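Local atomic coordinates of glycoside hydrolase family 43 (Halothermothrix orenii, PDB entry 4QQS), a protein that hydrolyses glycosidic bonds, with alpha-L-arabinofuranosidase activity, and probably takes part in the breakdown of xylan. Residues S44-L47 and V48-E51; T260-D264 and G265-F269. All coordinates share one frame; numbering follows the deposited sequence. Where two conformers were deposited one is given.

In the fold
Both interactions close a connection between neighbouring antiparallel strands of a five-bladed beta-propeller. Interaction 1 is the loop between strands 38-44 and 51-58; interaction 2 is the hairpin turn between strands 257-261 and 268-275, in a different four-stranded sheet. Their centres lie about 13 Å apart on the same side of the molecule, and they touch: Leu-47 CD2 packs on Thr-260 CG2 at 3.8 Å, and Asn-46 CA meets Pro-263 CG at 4.0 Å. Tyr-27 borders both loops. The centres of the two interactions lie about 19 and 18 Å from the chain's centre, away from the predicted catalytic residues; the side chain of Thr-260 is about 13 Å from the bound sodium ion.

Interaction 1: S44-L47 and V48-E51; sequences SPNL and VDWE
The side-chain oxygen OD1 of Asn-46 takes two backbone N-H groups, from Val-48 N at 2.9 Å and Asp-49 N at 2.9 Å. The second bond is nearly straight (174°), its donor little tilted from the amide plane, whereas Val-48 N comes from above that plane. The other end of the amide is also held: ND2 gives an in-plane hydrogen to Asp-49 OD2 (2.8 Å), which it meets from above the carboxylate plane. Three bonds thus fix the rotation of the amide. Ser-44 OG is likewise shared: with chi1 at 175° it lies beside the carbonyl carbon, where it can donate to Asp-49 O at 2.7 Å and still accept from Asn-46 N at 3.0 Å, the latter forming an ST turn. Its CB sits over one face of the Trp-50 indole, a CH-pi contact 3.4 Å from the six-membered-ring centroid. At the ring's edge, Trp-50 NE1 makes a weak bond to Leu-47 O, and Leu-47 CD2 lies alongside CZ2. The loop joins strands 38-44 and 51-58, with Leu-47 and Trp-50 packing against Val-20 of strand 16-23 and Tyr-27 of strand 26-32.

Interaction 2: T260-D264 and G265-F269; sequences TVSPD and GSELF
Thr-260 and Phe-269 form an antiparallel hydrogen-bonded pair, Thr-260 N to Phe-269 O at 3.0 Å and Phe-269 N to Thr-260 O at 2.9 Å, and Val-261 faces Leu-268 as the next, non-hydrogen-bonded pair. This beta hairpin of a propeller blade is closed by a type I turn from Ser-262 to Gly-265, with Gly-265 N bonded to Ser-262 O; Ser-262 N also bonds to Glu-267 O. Gly-265 has positive phi (79°), and a CB there would clash with Asp-264 O.

Asp-264 OD1 is gripped by three donors. Ser-266 OG reaches its syn side at 2.6 Å, Ser-266 N comes from above the carboxylate plane at 2.9 Å, and Ser-262 OG meets it nearly end-on to the C-O bond at 2.9 Å. The carboxylate swings back over the turn because CG lies between the backbone N and carbonyl carbon (chi1 77°). Its OD2 forms a salt bridge with Arg-313, which would probably stabilise the negative charge. An alanine here is likely to leave both serine hydroxyls and Ser-266 N without their shared acceptor, and Arg-313 without this carboxylate.

Glu-267 lays CG beside the Ser-262 side chain, while its OE1 forms a salt bridge with Arg-291 and its OE2 accepts a hydrogen bond from the backbone N of Arg-313. On the sheet face shared with Leu-268, Val-261 CG2 packs against two carbonyl oxygens, 3.3 Å from Gly-265 O and 3.3 Å from Glu-267 O. At the Phe-269 ring edge, CE1 meets Ser-262 CB at 4.2 Å.

Interaction 1: S44-L47 and V48-E51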
ATOM      1  N   SER A  44      -8.436  12.800  -9.113  1.00  9.72           N
ATOM      2  CA  SER A  44      -8.971  12.395 -10.411  1.00 10.15           C
ATOM      3  C   SER A  44     -10.465  12.137 -10.310  1.00 10.57           C
ATOM      4  O   SER A  44     -10.944  11.661  -9.289  1.00 11.07           O
ATOM      5  CB  SER A  44      -8.293  11.097 -10.851  1.00 11.15           C
ATOM      6  OG  SER A  44      -8.851  10.589 -12.048  1.00 11.58           O
ATOM      7  N   PRO A  45     -11.207  12.375 -11.400  1.00 11.10           N
ATOM      8  CA  PRO A  45     -12.618  11.979 -11.426  1.00 12.84           C
ATOM      9  C   PRO A  45     -12.809  10.573 -11.991  1.00 13.64           C
ATOM     10  O   PRO A  45     -13.918  10.030 -11.924  1.00 15.22           O
ATOM     11  CB  PRO A  45     -13.236  13.005 -12.380  1.00 13.83           C
ATOM     12  CG  PRO A  45     -12.154  13.265 -13.359  1.00 13.27           C
ATOM     13  CD  PRO A  45     -10.864  13.228 -12.549  1.00 12.41           C
ATOM     14  N   ASN A  46     -11.770   9.995 -12.583  1.00 13.19           N
ATOM     15  CA  ASN A  46     -11.961   8.811 -13.424  1.00 14.37           C
ATOM     16  C   ASN A  46     -10.853   7.753 -13.371  1.00 14.04           C
ATOM     17  O   ASN A  46     -10.932   6.770 -14.098  1.00 14.73           O
ATOM     18  CB  ASN A  46     -12.186   9.243 -14.881  1.00 15.13           C
ATOM     19  CG  ASN A  46     -11.015  10.022 -15.450  1.00 15.12           C
ATOM     20  OD1 ASN A  46      -9.943  10.074 -14.849  1.00 14.38           O
ATOM     21  ND2 ASN A  46     -11.217  10.647 -16.603  1.00 17.27           N
ATOM     22  N   LEU A  47      -9.861   7.963 -12.508  1.00 12.83           N
ATOM     23  CA  LEU A  47      -8.681   7.095 -12.327  1.00 12.84           C
ATOM     24  C   LEU A  47      -7.630   7.227 -13.426  1.00 13.01           C
ATOM     25  O   LEU A  47      -6.556   6.627 -13.333  1.00 13.22           O
ATOM     26  CB  LEU A  47      -9.056   5.621 -12.125  1.00 12.50           C
ATOM     27  CG  LEU A  47      -9.770   5.283 -10.822  1.00 12.45           C
ATOM     28  CD1 LEU A  47     -10.375   3.890 -10.896  1.00 12.84           C
ATOM     29  CD2 LEU A  47      -8.822   5.390  -9.642  1.00 12.52           C
ATOM     30  N   VAL A  48      -7.926   8.039 -14.443  1.00 13.94           N
ATOM     31  CA  VAL A  48      -7.070   8.153 -15.623  1.00 14.72           C
ATOM     32  C   VAL A  48      -6.351   9.501 -15.680  1.00 14.83           C
ATOM     33  O   VAL A  48      -5.134   9.566 -15.878  1.00 15.08           O
ATOM     34  CB  VAL A  48      -7.891   7.941 -16.901  1.00 15.56           C
ATOM     35  CG1 VAL A  48      -7.008   8.059 -18.135  1.00 16.36           C
ATOM     36  CG2 VAL A  48      -8.562   6.575 -16.864  1.00 16.62           C
ATOM     37  N   ASP A  49      -7.113  10.575 -15.507  1.00 13.88           N
ATOM     38  CA  ASP A  49      -6.578  11.933 -15.550  1.00 14.47           C
ATOM     39  C   ASP A  49      -6.331  12.396 -14.124  1.00 13.68           C
ATOM     40  O   ASP A  49      -7.244  12.381 -13.305  1.00 14.30           O
ATOM     41  CB  ASP A  49      -7.579  12.859 -16.240  1.00 15.85           C
ATOM     42  CG  ASP A  49      -7.992  12.346 -17.601  1.00 18.31           C
ATOM     43  OD1 ASP A  49      -7.090  12.032 -18.404  1.00 19.59           O
ATOM     44  OD2 ASP A  49      -9.211  12.229 -17.856  1.00 19.99           O
ATOM     45  N   TRP A  50      -5.092  12.792 -13.834  1.00 12.42           N
ATOM     46  CA  TRP A  50      -4.667  13.117 -12.472  1.00 11.93           C
ATOM     47  C   TRP A  50      -4.085  14.513 -12.386  1.00 12.00           C
ATOM     48  O   TRP A  50      -3.334  14.937 -13.274  1.00 13.19           O
ATOM     49  CB  TRP A  50      -3.608  12.127 -11.976  1.00 11.67           C
ATOM     50  CG  TRP A  50      -4.162  10.758 -11.795  1.00 10.86           C
ATOM     51  CD1 TRP A  50      -4.149   9.748 -12.705  1.00 11.75           C
ATOM     52  CD2 TRP A  50      -4.835  10.247 -10.631  1.00 10.53           C
ATOM     53  NE1 TRP A  50      -4.771   8.639 -12.188  1.00 11.37           N
ATOM     54  CE2 TRP A  50      -5.204   8.925 -10.917  1.00 10.82           C
ATOM     55  CE3 TRP A  50      -5.177  10.785  -9.385  1.00 10.14           C
ATOM     56  CZ2 TRP A  50      -5.874   8.121  -9.995  1.00 10.73           C
ATOM     57  CZ3 TRP A  50      -5.860  10.005  -8.488  1.00 10.34           C
ATOM     58  CH2 TRP A  50      -6.205   8.683  -8.796  1.00 10.39           C
ATOM     59  N   GLU A  51      -4.435  15.216 -11.306  1.00 10.76           N
ATOM     60  CA  GLU A  51      -3.918  16.558 -11.064  0.57 11.03           C
ATOM     61  C   GLU A  51      -3.281  16.619  -9.673  1.00 10.31           C
ATOM     62  O   GLU A  51      -3.881  16.217  -8.676  1.00 11.04           O
ATOM     63  CB  GLU A  51      -4.997  17.620 -11.272  0.57 11.89           C
ATOM     64  CG  GLU A  51      -6.168  17.518 -10.356  0.57 12.39           C
ATOM     65  CD  GLU A  51      -7.221  18.581 -10.614  0.57 13.57           C
ATOM     66  OE1 GLU A  51      -6.902  19.658 -11.171  0.57 13.92           O
ATOM     67  OE2 GLU A  51      -8.382  18.334 -10.245  0.57 14.47           O
TER

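Interaction 2: T260-D264 and G265-F269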
ATOM      1  N   THR A 260      -9.293  -0.006  -5.662  1.00  7.75           N
ATOM      2  CA  THR A 260     -10.446   0.877  -5.620  1.00  8.82           C
ATOM      3  C   THR A 260     -11.461   0.380  -6.655  1.00  9.28           C
ATOM      4  O   THR A 260     -11.278  -0.683  -7.261  1.00 10.08           O
ATOM      5  CB  THR A 260     -10.004   2.341  -5.834  1.00 10.10           C
ATOM      6  OG1 THR A 260     -11.094   3.228  -5.589  1.00 10.75           O
ATOM      7  CG2 THR A 260      -9.464   2.556  -7.226  1.00 10.38           C
ATOM      8  N   VAL A 261     -12.548   1.116  -6.811  1.00 10.36           N
ATOM      9  CA  VAL A 261     -13.626   0.743  -7.705  1.00 10.70           C
ATOM     10  C   VAL A 261     -13.786   1.816  -8.772  1.00 10.29           C
ATOM     11  O   VAL A 261     -13.426   2.972  -8.558  1.00 10.70           O
ATOM     12  CB  VAL A 261     -14.933   0.534  -6.905  1.00 13.50           C
ATOM     13  CG1 VAL A 261     -15.478   1.850  -6.379  1.00 14.48           C
ATOM     14  CG2 VAL A 261     -15.956  -0.195  -7.711  1.00 15.33           C
ATOM     15  N   SER A 262     -14.327   1.422  -9.921  1.00 10.42           N
ATOM     16  CA  SER A 262     -14.539   2.332 -11.042  1.00 10.78           C
ATOM     17  C   SER A 262     -15.595   3.387 -10.704  1.00 10.97           C
ATOM     18  O   SER A 262     -16.312   3.265  -9.720  1.00 11.55           O
ATOM     19  CB  SER A 262     -14.991   1.537 -12.272  1.00 10.90           C
ATOM     20  OG  SER A 262     -16.226   0.891 -12.018  1.00 11.77           O
ATOM     21  N   PRO A 263     -15.700   4.430 -11.532  1.00 11.43           N
ATOM     22  CA  PRO A 263     -16.653   5.486 -11.203  1.00 11.93           C
ATOM     23  C   PRO A 263     -18.083   5.001 -11.003  1.00 12.62           C
ATOM     24  O   PRO A 263     -18.758   5.533 -10.135  1.00 13.76           O
ATOM     25  CB  PRO A 263     -16.529   6.437 -12.393  1.00 12.37           C
ATOM     26  CG  PRO A 263     -15.087   6.323 -12.779  1.00 12.32           C
ATOM     27  CD  PRO A 263     -14.747   4.864 -12.567  1.00 12.24           C
ATOM     28  N   ASP A 264     -18.535   4.005 -11.766  1.00 12.58           N
ATOM     29  CA  ASP A 264     -19.908   3.515 -11.627  1.00 13.63           C
ATOM     30  C   ASP A 264     -20.043   2.416 -10.567  1.00 14.02           C
ATOM     31  O   ASP A 264     -21.133   1.868 -10.391  1.00 15.24           O
ATOM     32  CB  ASP A 264     -20.486   3.052 -12.980  1.00 14.13           C
ATOM     33  CG  ASP A 264     -19.968   1.698 -13.424  1.00 14.67           C
ATOM     34  OD1 ASP A 264     -18.937   1.228 -12.879  1.00 13.50           O
ATOM     35  OD2 ASP A 264     -20.614   1.110 -14.329  1.00 16.21           O
ATOM     36  N   GLY A 265     -18.951   2.099  -9.871  1.00 13.58           N
ATOM     37  CA  GLY A 265     -18.983   1.123  -8.796  1.00 14.41           C
ATOM     38  C   GLY A 265     -18.972  -0.328  -9.248  1.00 14.21           C
ATOM     39  O   GLY A 265     -19.018  -1.241  -8.420  1.00 15.71           O
ATOM     40  N   SER A 266     -18.875  -0.560 -10.553  1.00 12.67           N
ATOM     41  CA  SER A 266     -19.129  -1.895 -11.084  1.00 12.61           C
ATOM     42  C   SER A 266     -17.929  -2.827 -11.198  1.00 12.04           C
ATOM     43  O   SER A 266     -18.129  -4.027 -11.382  1.00 13.35           O
ATOM     44  CB  SER A 266     -19.767  -1.790 -12.465  1.00 13.12           C
ATOM     45  OG  SER A 266     -18.812  -1.356 -13.415  1.00 12.68           O
ATOM     46  N   GLU A 267     -16.710  -2.304 -11.116  1.00 11.50           N
ATOM     47  CA  GLU A 267     -15.524  -3.133 -11.312  1.00 11.41           C
ATOM     48  C   GLU A 267     -14.364  -2.595 -10.477  1.00 10.29           C
ATOM     49  O   GLU A 267     -14.256  -1.398 -10.241  1.00 11.33           O
ATOM     50  CB  GLU A 267     -15.140  -3.221 -12.799  1.00 11.87           C
ATOM     51  CG  GLU A 267     -14.785  -1.884 -13.410  1.00 12.62           C
ATOM     52  CD  GLU A 267     -14.399  -1.939 -14.876  1.00 12.97           C
ATOM     53  OE1 GLU A 267     -14.360  -3.037 -15.471  1.00 14.86           O
ATOM     54  OE2 GLU A 267     -14.140  -0.855 -15.435  1.00 12.14           O
ATOM     55  N   LEU A 268     -13.499  -3.504 -10.047  1.00  9.09           N
ATOM     56  CA  LEU A 268     -12.335  -3.170  -9.243  1.00  9.30           C
ATOM     57  C   LEU A 268     -11.114  -2.898 -10.116  1.00  8.37           C
ATOM     58  O   LEU A 268     -10.913  -3.512 -11.173  1.00  8.79           O
ATOM     59  CB  LEU A 268     -12.007  -4.309  -8.276  1.00 10.76           C
ATOM     60  CG  LEU A 268     -13.060  -4.651  -7.218  1.00 13.01           C
ATOM     61  CD1 LEU A 268     -12.576  -5.828  -6.383  1.00 14.84           C
ATOM     62  CD2 LEU A 268     -13.382  -3.442  -6.322  1.00 14.66           C
ATOM     63  N   PHE A 269     -10.291  -1.972  -9.627  1.00  7.92           N
ATOM     64  CA  PHE A 269      -8.972  -1.706 -10.181  1.00  7.95           C
ATOM     65  C   PHE A 269      -7.912  -1.858  -9.104  1.00  7.33           C
ATOM     66  O   PHE A 269      -8.062  -1.360  -7.985  1.00  8.38           O
ATOM     67  CB  PHE A 269      -8.889  -0.292 -10.767  1.00  8.45           C
ATOM     68  CG  PHE A 269      -9.460  -0.201 -12.153  1.00  8.50           C
ATOM     69  CD1 PHE A 269     -10.829  -0.101 -12.352  1.00  9.02           C
ATOM     70  CD2 PHE A 269      -8.633  -0.283 -13.256  1.00  9.00           C
ATOM     71  CE1 PHE A 269     -11.357  -0.075 -13.628  1.00 10.45           C
ATOM     72  CE2 PHE A 269      -9.165  -0.267 -14.532  1.00  9.86           C
ATOM     73  CZ  PHE A 269     -10.521  -0.160 -14.710  1.00 10.15           C
TER